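Local coordinates for UPF0303 protein YBR137W (Saccharomyces cerevisiae, PDB 4CLC), which is a cytoplasmic protein of unknown function that belongs to the UPF0303 family and has an HbpS-like domain, at residues V2-K7 against A160-I165; E10-R15 against E20-M25; T44-A49 against L146-L151. All coordinates share one frame; numbering follows the deposited sequence.

Contact 1: residues V2-K7 against A160-I165; sequences VVLDKK and AVSSLI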
ATOM      1  N   VAL D   2      46.472  -2.843  -4.892  1.00 64.41           N
ATOM      2  CA  VAL D   2      45.584  -2.730  -6.030  1.00 61.87           C
ATOM      3  C   VAL D   2      45.842  -1.409  -6.752  1.00 68.34           C
ATOM      4  O   VAL D   2      45.661  -0.331  -6.176  1.00 65.25           O
ATOM      5  CB  VAL D   2      44.095  -2.831  -5.590  1.00 61.10           C
ATOM      6  CG1 VAL D   2      43.164  -2.730  -6.792  1.00 54.84           C
ATOM      7  CG2 VAL D   2      43.844  -4.133  -4.804  1.00 52.81           C
ATOM      8  N   VAL D   3      46.295  -1.488  -8.002  1.00 67.10           N
ATOM      9  CA  VAL D   3      46.412  -0.287  -8.824  1.00 71.54           C
ATOM     10  C   VAL D   3      45.458  -0.377 -10.017  1.00 71.58           C
ATOM     11  O   VAL D   3      45.358  -1.413 -10.682  1.00 68.47           O
ATOM     12  CB  VAL D   3      47.854  -0.074  -9.287  1.00 66.64           C
ATOM     13  N   LEU D   4      44.734   0.708 -10.262  1.00 67.83           N
ATOM     14  CA  LEU D   4      43.798   0.767 -11.375  1.00 68.68           C
ATOM     15  C   LEU D   4      44.544   1.101 -12.682  1.00 70.68           C
ATOM     16  O   LEU D   4      45.297   2.075 -12.721  1.00 73.87           O
ATOM     17  CB  LEU D   4      42.709   1.822 -11.097  1.00 63.97           C
ATOM     18  CG  LEU D   4      42.017   1.963  -9.726  1.00 67.10           C
ATOM     19  CD1 LEU D   4      40.924   3.016  -9.791  1.00 59.95           C
ATOM     20  CD2 LEU D   4      41.429   0.658  -9.180  1.00 61.85           C
ATOM     21  N   ASP D   5      44.326   0.346 -13.761  1.00 63.42           N
ATOM     22  CA  ASP D   5      44.979   0.728 -15.008  1.00 68.65           C
ATOM     23  C   ASP D   5      44.376   2.055 -15.425  1.00 67.07           C
ATOM     24  O   ASP D   5      43.183   2.132 -15.712  1.00 70.94           O
ATOM     25  CB  ASP D   5      44.779  -0.333 -16.107  1.00 60.02           C
ATOM     26  N   LYS D   6      45.198   3.095 -15.499  1.00 63.14           N
ATOM     27  CA  LYS D   6      44.649   4.412 -15.773  1.00 63.99           C
ATOM     28  C   LYS D   6      44.113   4.420 -17.193  1.00 63.42           C
ATOM     29  O   LYS D   6      43.187   5.174 -17.505  1.00 63.38           O
ATOM     30  CB  LYS D   6      45.687   5.512 -15.564  1.00 59.79           C
ATOM     31  N   LYS D   7      44.678   3.559 -18.040  1.00 61.09           N
ATOM     32  CA  LYS D   7      44.210   3.449 -19.416  1.00 69.00           C
ATOM     33  C   LYS D   7      42.742   3.057 -19.401  1.00 63.30           C
ATOM     34  O   LYS D   7      41.868   3.814 -19.856  1.00 51.66           O
ATOM     35  CB  LYS D   7      45.041   2.420 -20.208  1.00 65.29           C
ATOM     36  N   ALA D 160      36.132  -2.044  -7.618  1.00 45.93           N
ATOM     37  CA  ALA D 160      35.442  -3.299  -7.384  1.00 45.54           C
ATOM     38  C   ALA D 160      36.100  -4.450  -8.110  1.00 43.85           C
ATOM     39  O   ALA D 160      36.511  -5.406  -7.482  1.00 42.57           O
ATOM     40  CB  ALA D 160      33.998  -3.186  -7.799  1.00 51.80           C
ATOM     41  N   VAL D 161      36.230  -4.338  -9.430  1.00 48.56           N
ATOM     42  CA  VAL D 161      36.704  -5.457 -10.251  1.00 49.12           C
ATOM     43  C   VAL D 161      38.181  -5.773 -10.011  1.00 49.43           C
ATOM     44  O   VAL D 161      38.607  -6.941 -10.012  1.00 46.33           O
ATOM     45  CB  VAL D 161      36.509  -5.185 -11.764  1.00 46.58           C
ATOM     46  CG1 VAL D 161      36.734  -6.455 -12.560  1.00 49.01           C
ATOM     47  CG2 VAL D 161      35.123  -4.645 -12.052  1.00 40.05           C
ATOM     48  N   SER D 162      38.957  -4.717  -9.813  1.00 49.47           N
ATOM     49  CA  SER D 162      40.396  -4.853  -9.702  1.00 49.71           C
ATOM     50  C   SER D 162      40.747  -5.590  -8.422  1.00 53.74           C
ATOM     51  O   SER D 162      41.454  -6.613  -8.440  1.00 51.35           O
ATOM     52  CB  SER D 162      41.053  -3.482  -9.710  1.00 51.78           C
ATOM     53  OG  SER D 162      40.297  -2.567 -10.471  1.00 51.71           O
ATOM     54  N   SER D 163      40.236  -5.057  -7.311  1.00 54.13           N
ATOM     55  CA  SER D 163      40.540  -5.590  -5.985  1.00 51.45           C
ATOM     56  C   SER D 163      39.873  -6.932  -5.782  1.00 49.87           C
ATOM     57  O   SER D 163      40.340  -7.756  -5.010  1.00 57.55           O
ATOM     58  CB  SER D 163      40.114  -4.614  -4.890  1.00 47.78           C
ATOM     59  OG  SER D 163      38.755  -4.302  -5.003  1.00 44.48           O
ATOM     60  N   LEU D 164      38.786  -7.162  -6.496  1.00 46.50           N
ATOM     61  CA  LEU D 164      38.137  -8.454  -6.462  1.00 47.22           C
ATOM     62  C   LEU D 164      39.027  -9.506  -7.135  1.00 51.96           C
ATOM     63  O   LEU D 164      39.211 -10.599  -6.610  1.00 49.48           O
ATOM     64  CB  LEU D 164      36.784  -8.352  -7.146  1.00 45.96           C
ATOM     65  CG  LEU D 164      35.682  -9.338  -6.850  1.00 46.59           C
ATOM     66  CD1 LEU D 164      35.582  -9.576  -5.350  1.00 50.86           C
ATOM     67  CD2 LEU D 164      34.441  -8.691  -7.369  1.00 43.54           C
ATOM     68  N   ILE D 165      39.586  -9.151  -8.297  1.00 59.55           N
ATOM     69  CA  ILE D 165      40.532 -10.008  -9.035  1.00 58.13           C
ATOM     70  C   ILE D 165      41.900 -10.096  -8.340  1.00 57.82           C
ATOM     71  O   ILE D 165      42.515 -11.168  -8.287  1.00 58.64           O
ATOM     72  CB  ILE D 165      40.742  -9.507 -10.489  1.00 54.58           C
ATOM     73  CG1 ILE D 165      39.498  -9.761 -11.334  1.00 53.88           C
ATOM     74  CG2 ILE D 165      41.937 -10.186 -11.129  1.00 52.42           C
ATOM     75  CD1 ILE D 165      39.741  -9.618 -12.812  1.00 48.66           C
TER

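Contact 2: residues E10-R15 against E20-M25; sequences ERLTSR and EQLEDM. Unlike the reference sequence in segment 20-25: Gln-21 (reference Glu).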
ATOM      1  N   GLU D  10      39.972   5.615 -18.192  1.00 64.12           N
ATOM      2  CA  GLU D  10      39.616   6.659 -19.158  1.00 62.26           C
ATOM      3  C   GLU D  10      38.765   6.077 -20.288  1.00 64.02           C
ATOM      4  O   GLU D  10      37.830   6.726 -20.768  1.00 65.44           O
ATOM      5  CB  GLU D  10      40.862   7.328 -19.711  1.00 58.39           C
ATOM      6  N   ARG D  11      39.091   4.852 -20.698  1.00 56.08           N
ATOM      7  CA  ARG D  11      38.275   4.118 -21.659  1.00 60.48           C
ATOM      8  C   ARG D  11      36.842   4.036 -21.153  1.00 67.87           C
ATOM      9  O   ARG D  11      35.919   4.625 -21.744  1.00 63.92           O
ATOM     10  CB  ARG D  11      38.820   2.702 -21.887  1.00 60.17           C
ATOM     11  CG  ARG D  11      40.196   2.652 -22.491  1.00 50.63           C
ATOM     12  CD  ARG D  11      40.226   1.788 -23.706  1.00 44.73           C
ATOM     13  NE  ARG D  11      40.299   0.361 -23.403  1.00 46.22           N
ATOM     14  CZ  ARG D  11      39.428  -0.536 -23.859  1.00 54.69           C
ATOM     15  NH1 ARG D  11      38.415  -0.150 -24.616  1.00 54.38           N
ATOM     16  NH2 ARG D  11      39.560  -1.822 -23.559  1.00 63.21           N
ATOM     17  N   LEU D  12      36.686   3.317 -20.039  1.00 66.17           N
ATOM     18  CA  LEU D  12      35.404   3.152 -19.376  1.00 59.66           C
ATOM     19  C   LEU D  12      34.699   4.495 -19.269  1.00 64.38           C
ATOM     20  O   LEU D  12      33.532   4.607 -19.654  1.00 69.17           O
ATOM     21  CB  LEU D  12      35.582   2.541 -17.979  1.00 56.21           C
ATOM     22  CG  LEU D  12      36.075   1.095 -17.837  1.00 59.49           C
ATOM     23  CD1 LEU D  12      36.405   0.810 -16.387  1.00 53.07           C
ATOM     24  CD2 LEU D  12      35.064   0.083 -18.358  1.00 52.59           C
ATOM     25  N   THR D  13      35.403   5.516 -18.783  1.00 56.62           N
ATOM     26  CA  THR D  13      34.791   6.835 -18.633  1.00 62.53           C
ATOM     27  C   THR D  13      34.169   7.349 -19.938  1.00 64.54           C
ATOM     28  O   THR D  13      33.146   8.033 -19.927  1.00 64.52           O
ATOM     29  CB  THR D  13      35.806   7.871 -18.129  1.00 55.39           C
ATOM     30  OG1 THR D  13      36.408   7.395 -16.919  1.00 59.06           O
ATOM     31  CG2 THR D  13      35.117   9.209 -17.854  1.00 44.77           C
ATOM     32  N   SER D  14      34.789   7.002 -21.059  1.00 65.71           N
ATOM     33  CA  SER D  14      34.361   7.488 -22.368  1.00 68.93           C
ATOM     34  C   SER D  14      33.414   6.499 -23.031  1.00 67.91           C
ATOM     35  O   SER D  14      33.085   6.633 -24.212  1.00 67.23           O
ATOM     36  CB  SER D  14      35.577   7.753 -23.265  1.00 68.08           C
ATOM     37  OG  SER D  14      36.359   8.824 -22.765  1.00 59.09           O
ATOM     38  N   ARG D  15      33.031   5.478 -22.270  1.00 67.10           N
ATOM     39  CA  ARG D  15      32.152   4.414 -22.750  1.00 66.43           C
ATOM     40  C   ARG D  15      32.786   3.744 -23.965  1.00 61.16           C
ATOM     41  O   ARG D  15      32.113   3.336 -24.907  1.00 67.03           O
ATOM     42  CB  ARG D  15      30.750   4.961 -23.070  1.00 60.52           C
ATOM     43  N   GLU D  20      31.233  -7.337 -24.309  1.00 59.98           N
ATOM     44  CA  GLU D  20      31.932  -8.615 -24.229  1.00 56.23           C
ATOM     45  C   GLU D  20      33.255  -8.416 -23.505  1.00 58.34           C
ATOM     46  O   GLU D  20      33.766  -9.345 -22.885  1.00 60.56           O
ATOM     47  CB  GLU D  20      32.148  -9.213 -25.602  1.00 55.48           C
ATOM     48  N   GLN D  21      33.803  -7.204 -23.559  1.00 51.27           N
ATOM     49  CA  GLN D  21      35.002  -6.924 -22.779  1.00 63.21           C
ATOM     50  C   GLN D  21      34.624  -6.903 -21.305  1.00 62.48           C
ATOM     51  O   GLN D  21      35.210  -7.628 -20.492  1.00 59.57           O
ATOM     52  CB  GLN D  21      35.662  -5.591 -23.182  1.00 65.34           C
ATOM     53  CG  GLN D  21      37.009  -5.325 -22.488  1.00 64.55           C
ATOM     54  CD  GLN D  21      37.962  -4.473 -23.327  1.00 68.56           C
ATOM     55  OE1 GLN D  21      38.975  -3.969 -22.830  1.00 58.20           O
ATOM     56  NE2 GLN D  21      37.641  -4.317 -24.608  1.00 74.02           N
ATOM     57  N   LEU D  22      33.623  -6.079 -20.988  1.00 59.14           N
ATOM     58  CA  LEU D  22      33.097  -5.950 -19.637  1.00 51.13           C
ATOM     59  C   LEU D  22      32.867  -7.330 -19.020  1.00 52.58           C
ATOM     60  O   LEU D  22      33.518  -7.704 -18.037  1.00 51.84           O
ATOM     61  CB  LEU D  22      31.808  -5.121 -19.653  1.00 44.96           C
ATOM     62  CG  LEU D  22      32.125  -3.652 -19.922  1.00 49.73           C
ATOM     63  CD1 LEU D  22      30.928  -2.747 -19.743  1.00 48.80           C
ATOM     64  CD2 LEU D  22      33.293  -3.164 -19.057  1.00 50.08           C
ATOM     65  N   GLU D  23      31.971  -8.098 -19.622  1.00 50.12           N
ATOM     66  CA  GLU D  23      31.636  -9.410 -19.104  1.00 54.19           C
ATOM     67  C   GLU D  23      32.894 -10.250 -18.863  1.00 57.23           C
ATOM     68  O   GLU D  23      32.945 -11.022 -17.905  1.00 59.49           O
ATOM     69  CB  GLU D  23      30.666 -10.132 -20.056  1.00 55.62           C
ATOM     70  CG  GLU D  23      30.377 -11.587 -19.675  1.00 58.57           C
ATOM     71  CD  GLU D  23      29.370 -12.248 -20.601  1.00 64.14           C
ATOM     72  OE1 GLU D  23      28.921 -11.568 -21.550  1.00 73.26           O
ATOM     73  OE2 GLU D  23      29.028 -13.438 -20.387  1.00 57.12           O
ATOM     74  N   ASP D  24      33.917 -10.073 -19.702  1.00 59.45           N
ATOM     75  CA  ASP D  24      35.128 -10.892 -19.612  1.00 57.06           C
ATOM     76  C   ASP D  24      35.900 -10.607 -18.330  1.00 50.18           C
ATOM     77  O   ASP D  24      36.414 -11.528 -17.707  1.00 45.44           O
ATOM     78  CB  ASP D  24      36.027 -10.678 -20.833  1.00 61.59           C
ATOM     79  CG  ASP D  24      35.855 -11.766 -21.896  1.00 70.47           C
ATOM     80  OD1 ASP D  24      35.088 -12.732 -21.675  1.00 67.64           O
ATOM     81  OD2 ASP D  24      36.508 -11.661 -22.960  1.00 75.74           O
ATOM     82  N   MET D  25      35.974  -9.334 -17.944  1.00 52.94           N
ATOM     83  CA  MET D  25      36.593  -8.946 -16.672  1.00 54.80           C
ATOM     84  C   MET D  25      35.802  -9.549 -15.533  1.00 59.69           C
ATOM     85  O   MET D  25      36.349 -10.190 -14.622  1.00 55.02           O
ATOM     86  CB  MET D  25      36.639  -7.425 -16.496  1.00 40.31           C
ATOM     87  CG  MET D  25      37.569  -6.721 -17.420  1.00 39.67           C
ATOM     88  SD  MET D  25      36.946  -5.083 -17.799  1.00 66.32           S
ATOM     89  CE  MET D  25      37.347  -4.189 -16.311  1.00 47.43           C
TER

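Contact 3: residues T44-A49 against L146-L151; sequences TYIRNA and LTISGL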
ATOM      1  N   THR D  44      37.975  -5.852   4.139  1.00 41.86           N
ATOM      2  CA  THR D  44      38.956  -4.957   4.750  1.00 47.56           C
ATOM      3  C   THR D  44      40.068  -4.704   3.744  1.00 45.73           C
ATOM      4  O   THR D  44      40.623  -3.609   3.667  1.00 42.45           O
ATOM      5  CB  THR D  44      39.531  -5.507   6.097  1.00 46.33           C
ATOM      6  OG1 THR D  44      40.009  -6.844   5.938  1.00 49.97           O
ATOM      7  CG2 THR D  44      38.463  -5.500   7.165  1.00 38.75           C
ATOM      8  N   TYR D  45      40.347  -5.721   2.942  1.00 45.54           N
ATOM      9  CA  TYR D  45      41.262  -5.602   1.823  1.00 49.08           C
ATOM     10  C   TYR D  45      40.894  -4.413   0.928  1.00 51.98           C
ATOM     11  O   TYR D  45      41.693  -3.492   0.717  1.00 55.26           O
ATOM     12  CB  TYR D  45      41.232  -6.904   1.029  1.00 48.75           C
ATOM     13  CG  TYR D  45      42.187  -6.970  -0.135  1.00 57.81           C
ATOM     14  CD1 TYR D  45      43.557  -7.025   0.069  1.00 53.50           C
ATOM     15  CD2 TYR D  45      41.716  -7.025  -1.444  1.00 60.14           C
ATOM     16  CE1 TYR D  45      44.437  -7.116  -0.995  1.00 62.15           C
ATOM     17  CE2 TYR D  45      42.587  -7.118  -2.518  1.00 62.41           C
ATOM     18  CZ  TYR D  45      43.950  -7.165  -2.285  1.00 64.53           C
ATOM     19  OH  TYR D  45      44.827  -7.248  -3.342  1.00 67.75           O
ATOM     20  N   ILE D  46      39.664  -4.433   0.431  1.00 47.78           N
ATOM     21  CA  ILE D  46      39.120  -3.333  -0.345  1.00 46.69           C
ATOM     22  C   ILE D  46      39.124  -2.040   0.442  1.00 46.75           C
ATOM     23  O   ILE D  46      39.315  -0.962  -0.124  1.00 51.15           O
ATOM     24  CB  ILE D  46      37.675  -3.634  -0.793  1.00 47.19           C
ATOM     25  CG1 ILE D  46      37.625  -4.945  -1.568  1.00 41.86           C
ATOM     26  CG2 ILE D  46      37.101  -2.487  -1.607  1.00 39.17           C
ATOM     27  CD1 ILE D  46      36.256  -5.296  -1.972  1.00 42.85           C
ATOM     28  N   ARG D  47      38.898  -2.137   1.746  1.00 46.31           N
ATOM     29  CA  ARG D  47      38.787  -0.929   2.543  1.00 48.87           C
ATOM     30  C   ARG D  47      40.142  -0.268   2.551  1.00 49.50           C
ATOM     31  O   ARG D  47      40.249   0.952   2.407  1.00 55.36           O
ATOM     32  CB  ARG D  47      38.308  -1.214   3.971  1.00 44.57           C
ATOM     33  CG  ARG D  47      38.083   0.065   4.795  1.00 38.79           C
ATOM     34  CD  ARG D  47      37.691  -0.247   6.221  1.00 38.66           C
ATOM     35  NE  ARG D  47      37.550   0.965   7.012  1.00 38.66           N
ATOM     36  CZ  ARG D  47      38.562   1.548   7.634  1.00 43.77           C
ATOM     37  NH1 ARG D  47      39.773   1.016   7.531  1.00 52.34           N
ATOM     38  NH2 ARG D  47      38.377   2.656   8.342  1.00 38.66           N
ATOM     39  N   ASN D  48      41.175  -1.087   2.698  1.00 48.26           N
ATOM     40  CA  ASN D  48      42.540  -0.595   2.663  1.00 52.72           C
ATOM     41  C   ASN D  48      42.795   0.018   1.287  1.00 53.93           C
ATOM     42  O   ASN D  48      43.173   1.192   1.170  1.00 55.08           O
ATOM     43  CB  ASN D  48      43.532  -1.724   2.958  1.00 59.10           C
ATOM     44  CG  ASN D  48      44.932  -1.412   2.459  1.00 78.46           C
ATOM     45  OD1 ASN D  48      45.455  -2.086   1.561  1.00 92.30           O
ATOM     46  ND2 ASN D  48      45.565  -0.408   3.068  1.00 74.16           N
ATOM     47  N   ALA D  49      42.542  -0.783   0.255  1.00 53.38           N
ATOM     48  CA  ALA D  49      42.703  -0.364  -1.134  1.00 49.00           C
ATOM     49  C   ALA D  49      42.060   0.991  -1.435  1.00 52.47           C
ATOM     50  O   ALA D  49      42.757   1.918  -1.840  1.00 54.56           O
ATOM     51  CB  ALA D  49      42.165  -1.407  -2.048  1.00 40.63           C
ATOM     52  N   LEU D 146      29.557  -7.636  -4.509  1.00 38.66           N
ATOM     53  CA  LEU D 146      30.381  -6.607  -3.912  1.00 38.66           C
ATOM     54  C   LEU D 146      29.938  -5.263  -4.457  1.00 38.66           C
ATOM     55  O   LEU D 146      29.797  -5.116  -5.658  1.00 42.89           O
ATOM     56  CB  LEU D 146      31.852  -6.876  -4.218  1.00 40.23           C
ATOM     57  CG  LEU D 146      32.860  -5.737  -4.204  1.00 38.66           C
ATOM     58  CD1 LEU D 146      32.907  -5.121  -2.842  1.00 42.59           C
ATOM     59  CD2 LEU D 146      34.189  -6.300  -4.562  1.00 40.87           C
ATOM     60  N   THR D 147      29.700  -4.293  -3.585  1.00 38.66           N
ATOM     61  CA  THR D 147      29.174  -3.013  -4.022  1.00 38.66           C
ATOM     62  C   THR D 147      29.906  -1.855  -3.378  1.00 44.58           C
ATOM     63  O   THR D 147      29.981  -1.761  -2.152  1.00 43.11           O
ATOM     64  CB  THR D 147      27.687  -2.860  -3.706  1.00 38.66           C
ATOM     65  OG1 THR D 147      26.942  -3.914  -4.317  1.00 38.66           O
ATOM     66  CG2 THR D 147      27.189  -1.536  -4.224  1.00 40.94           C
ATOM     67  N   ILE D 148      30.432  -0.966  -4.216  1.00 41.48           N
ATOM     68  CA  ILE D 148      31.188   0.174  -3.750  1.00 38.66           C
ATOM     69  C   ILE D 148      30.428   1.413  -4.148  1.00 42.62           C
ATOM     70  O   ILE D 148      29.716   1.415  -5.157  1.00 48.08           O
ATOM     71  CB  ILE D 148      32.606   0.167  -4.332  1.00 40.88           C
ATOM     72  CG1 ILE D 148      33.332  -1.108  -3.895  1.00 40.22           C
ATOM     73  CG2 ILE D 148      33.387   1.376  -3.896  1.00 38.66           C
ATOM     74  CD1 ILE D 148      34.723  -1.229  -4.426  1.00 41.06           C
ATOM     75  N   SER D 149      30.532   2.454  -3.340  1.00 38.66           N
ATOM     76  CA  SER D 149      29.814   3.683  -3.608  1.00 42.49           C
ATOM     77  C   SER D 149      30.572   4.891  -3.086  1.00 45.01           C
ATOM     78  O   SER D 149      31.136   4.838  -2.011  1.00 50.24           O
ATOM     79  CB  SER D 149      28.421   3.636  -2.977  1.00 40.75           C
ATOM     80  OG  SER D 149      28.036   4.916  -2.493  1.00 39.93           O
ATOM     81  N   GLY D 150      30.499   6.000  -3.812  1.00 46.89           N
ATOM     82  CA  GLY D 150      31.101   7.252  -3.399  1.00 45.00           C
ATOM     83  C   GLY D 150      32.238   7.795  -4.243  1.00 49.77           C
ATOM     84  O   GLY D 150      32.630   8.957  -4.079  1.00 51.74           O
ATOM     85  N   LEU D 151      32.758   6.986  -5.158  1.00 50.30           N
ATOM     86  CA  LEU D 151      33.688   7.494  -6.171  1.00 51.86           C
ATOM     87  C   LEU D 151      32.937   7.861  -7.451  1.00 50.67           C
ATOM     88  O   LEU D 151      31.710   7.892  -7.477  1.00 57.24           O
ATOM     89  CB  LEU D 151      34.776   6.461  -6.476  1.00 53.22           C
ATOM     90  CG  LEU D 151      35.568   5.974  -5.262  1.00 48.61           C
ATOM     91  CD1 LEU D 151      36.475   4.832  -5.640  1.00 44.90           C
ATOM     92  CD2 LEU D 151      36.366   7.122  -4.677  1.00 47.41           C
TER

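Contact 1: residues V2-K7 against A160-I165
Ser-162 is the first residue of 160-165 to meet the extended N-terminal loop of the chain, and two side chains converge on it. Its CB lies 3.7 Å from Val-2 CG1, while its OG stands 3.7 Å from Leu-4 CD2, a hydroxyl resting against a methyl. In Leu-4, chi2 (-176°) sends CD1 on, anti to CA, and leaves CD2 as the branch turned to Ser-162. One residue on, Ser-163 meets the other branch of Val-2, its CB lying 3.8 Å from Val-2 CG2. The two serines are thus bridged by one valine: CG1, anti to the backbone N (chi1 -179°), lies over Ser-162 CB and the start of Ser-163, and CG2 rests against Ser-163 CA and CB. The hydroxyl of Ser-163 turns back along its own helix to bond Met-159 O, which leaves its CB as the surface for the valine. Replacing Val-2 by alanine would probably open a gap over both serine CB atoms and weaken the hold of the N-terminal segment on the helix. Behind this contact, Ala-160, Val-161 and Leu-164 turn to strand 131-136, whereas Val-2 also touches Tyr-45 of helix 36-53, placing the start of the chain across helices 36-53 and 153-168.

Contact 2: residues E10-R15 against E20-M25
Arg-11 and Gln-21, the latter at a position where the reference sequence has glutamate, bring a guanidinium and an amide together at the partly exposed side of an otherwise apolar contact. The side chains cross at about a right angle, and their planar groups are inclined by 54°. The amide meets the guanidinium at its edge, on the NH2 side, and not over a face. Gln-21 is extended beyond CG, whereas Arg-11 is bent at chi2 and chi3. Both the modelled orientation of the amide and its close approach to the guanidinium are doubtful. Deeper in, Leu-12 and Leu-22 join the helices through a single pair of methyls, Leu-12 CD2 lying 3.8 Å from Leu-22 CD2. The backbones stay well apart, with 9.4 Å between Leu-12 CA and Leu-22 CA, so side chains alone span the gap. Phe-103 of helix 102-107 touches both leucines, and Val-17 of the connecting loop packs on them as well. The first helix is closed by a Schellman motif: Arg-15, at positive phi (58°), is the C-prime residue, Arg-15 N bonds Leu-12 O at 2.8 Å, and Lys-16 N pairs with Arg-11 O. Together, two short helices joined by a short loop form a helical hairpin.

Contact 3: residues T44-A49 against L146-L151
Ile-46 projects from helix 36-53 onto Leu-146 and Ile-148 of strand 144-149, a piece of the helix-on-sheet packing that builds the alpha/beta core of this HbpS-like protein, a member of the GAF clan. The strand is the middle one of a five-stranded mixed sheet, and the contact is buried.

Apolar packing accounts for the whole of the direct contact. Ile-46 and Leu-146 reach toward each other tip to tip, and Ile-46 CD1 faces the fork of Leu-146, 3.5 Å from both Leu-146 CD1 and Leu-146 CD2. The extended end of the isoleucine (chi2 178°) takes CD1 out to that position. Its other branch, CG2, is used for Ile-148, whose side chain crosses it at a slant. Leu-146 and Ile-148, two residues apart on the strand, both point toward the helix, so one isoleucine spans neighbouring side chains on the same face of the sheet. Thr-147, between them, turns to the other face, where helix 84-98 covers it.

Backbone bonding fixes each partner separately. Within the helix, Asn-48 N bonds Thr-44 O at 2.8 Å and Ala-49 N bonds Tyr-45 O at 2.9 Å. The strand is tied on both sides, Leu-146 to Val-132 and Thr-147 to Asp-62. It then leaves the sheet at Gly-150, where the backbone angles (phi 115°, psi -11°) would jam a CB against Ser-149 O.

Aromatic and charged groups on the helix have other partners: Tyr-45 packs edge-to-face with Phe-167 of the same chain, while Arg-47 makes a hydrogen bond and a cation-pi contact with another protein chain, so this helix serves the core and a chain interface together. On the core side, the branch turned to Ile-148 ends in a methyl pair, Ile-46 CG2 and Ile-148 CD1, 3.9 Å apart.

Contact 1 joins the N-terminal segment to the last helix, and contacts 2 and 3 lie in series within the loop that it closes. It also lies spatially between them: its centre is about 12 Å from that of contact 2 and about 11 Å from that of contact 3, while the centres of the last two are about 19 Å apart and the two do not touch. Segment 2-7 runs into helix 6-13, whose end carries contact 2. Helix 153-168, which follows strand 144-149 in the chain, reaches contacts 2 and 3: Val-161 and Ile-165 pack on Met-25, and Leu-164 packs on Leu-146. The C-terminal helix therefore connects the N-terminal helical hairpin with the sheet core.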